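UPF0147 protein Ta0600 (Thermoplasma acidophilum DSM 1728, PDB 2QSB) is of unknown function but belongs to the UPF0147 family and folds as a compact single-chain four-helix bundle. Local coordinates at residues L18-E21 / L22-D25. Residues are numbered along the deposited sequence; the frame is centred on the assembly and turned at random.
Sequences LLDE and LSQD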
loop_
_atom_site.group_PDB
_atom_site.type_symbol
_atom_site.label_atom_id
_atom_site.label_comp_id
_atom_site.label_asym_id
_atom_site.label_seq_id
_atom_site.Cartn_x
_atom_site.Cartn_y
_atom_site.Cartn_z
ATOM N N LEU A 18 -1.400 3.943 6.631
ATOM C CA LEU A 18 -1.048 2.542 6.799
ATOM C C LEU A 18 0.233 2.190 6.045
ATOM O O LEU A 18 1.034 1.383 6.539
ATOM C CB LEU A 18 -2.202 1.640 6.346
ATOM C CG LEU A 18 -3.469 1.704 7.216
ATOM C CD1 LEU A 18 -4.591 0.935 6.534
ATOM C CD2 LEU A 18 -3.225 1.159 8.631
ATOM N N LEU A 19 0.444 2.756 4.849
ATOM C CA LEU A 19 1.706 2.526 4.142
ATOM C C LEU A 19 2.854 3.134 4.885
ATOM O O LEU A 19 3.944 2.549 4.928
ATOM C CB LEU A 19 1.630 3.113 2.731
ATOM C CG LEU A 19 0.851 2.257 1.738
ATOM C CD1 LEU A 19 0.624 3.071 0.483
ATOM C CD2 LEU A 19 1.625 0.980 1.409
ATOM N N ASP A 20 2.653 4.308 5.483
ATOM C CA ASP A 20 3.732 4.883 6.273
ATOM C C ASP A 20 4.100 3.991 7.451
ATOM O O ASP A 20 5.299 3.730 7.695
ATOM C CB ASP A 20 3.413 6.296 6.715
ATOM C CG ASP A 20 4.670 6.998 7.177
ATOM O OD1 ASP A 20 5.440 7.441 6.292
ATOM O OD2 ASP A 20 4.896 7.059 8.396
ATOM N N GLU A 21 3.092 3.531 8.182
ATOM C CA GLU A 21 3.340 2.603 9.268
ATOM C C GLU A 21 4.084 1.354 8.789
ATOM O O GLU A 21 5.032 0.911 9.424
ATOM C CB GLU A 21 2.005 2.218 9.920
ATOM C CG GLU A 21 1.356 3.349 10.722
ATOM C CD GLU A 21 2.175 3.747 11.932
ATOM O OE1 GLU A 21 2.145 2.976 12.910
ATOM O OE2 GLU A 21 2.841 4.807 11.917
ATOM N N LEU A 22 3.647 0.779 7.674
ATOM C CA LEU A 22 4.268 -0.444 7.171
ATOM C C LEU A 22 5.733 -0.178 6.833
ATOM O O LEU A 22 6.607 -1.032 7.079
ATOM C CB LEU A 22 3.455 -0.980 5.966
ATOM C CG LEU A 22 3.941 -2.301 5.377
ATOM C CD1 LEU A 22 3.867 -3.397 6.437
ATOM C CD2 LEU A 22 3.086 -2.649 4.184
ATOM N N SER A 23 6.020 0.982 6.237
ATOM C CA SER A 23 7.384 1.308 5.836
ATOM C C SER A 23 8.320 1.413 7.031
ATOM O O SER A 23 9.534 1.290 6.880
ATOM C CB SER A 23 7.402 2.607 5.023
ATOM O OG SER A 23 7.355 3.765 5.863
ATOM N N GLN A 24 7.756 1.669 8.209
ATOM C CA GLN A 24 8.544 1.852 9.438
ATOM C C GLN A 24 8.523 0.605 10.334
ATOM O O GLN A 24 9.080 0.621 11.436
ATOM C CB GLN A 24 8.016 3.043 10.251
ATOM C CG GLN A 24 8.094 4.405 9.550
ATOM C CD GLN A 24 9.469 4.701 9.045
ATOM O OE1 GLN A 24 9.752 4.668 7.834
ATOM N NE2 GLN A 24 10.363 4.953 9.980
ATOM N N ASP A 25 7.909 -0.475 9.869
ATOM C CA ASP A 25 7.667 -1.626 10.721
ATOM C C ASP A 25 8.844 -2.600 10.675
ATOM O O ASP A 25 9.013 -3.323 9.719
ATOM C CB ASP A 25 6.385 -2.329 10.254
ATOM C CG ASP A 25 5.963 -3.414 11.190
ATOM O OD1 ASP A 25 6.742 -3.765 12.108
ATOM O OD2 ASP A 25 4.856 -3.940 10.979
#
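In the last turn of helix 6-23 of this four-helix bundle, the Ser23 side chain folds back onto the Asp20 carbonyl. Regular i to i+4 bonding comes first: Leu22 N reaches Leu18 O at 2.9 Å, and Ser23 N reaches Leu19 O with an N-H...O angle of 154°. At Gln24 the pattern shifts from i to i+4 toward i to i+3. Gln24 N makes only a weak bond to Asp20 O at 3.2 Å and a three-residue bond to Glu21 O at 3.1 Å, its nitrogen standing above that carbonyl's plane rather than on a lone pair. Asp20 O is also gripped by Ser23 OG at 2.8 Å; chi1 of 81° sets the hydroxyl between its own N and carbonyl carbon, turned back along the helix. Replacing Ser23 by an alanine removes the hydroxyl, and Asp20 O would probably lose its shortest polar contact in this turn, keeping the weak bond from Gln24 N. Beyond the turn, Asp25 OD1 bonds Thr27 OG1. Leu19, Leu22 and Ser23 pack on helix 30-43, Leu22 and Ser23 both touching Ala36; Leu22 also reaches Leu78 of helix 72-88, the helix on which Leu18 packs against Thr80, Ile81 and Lys84.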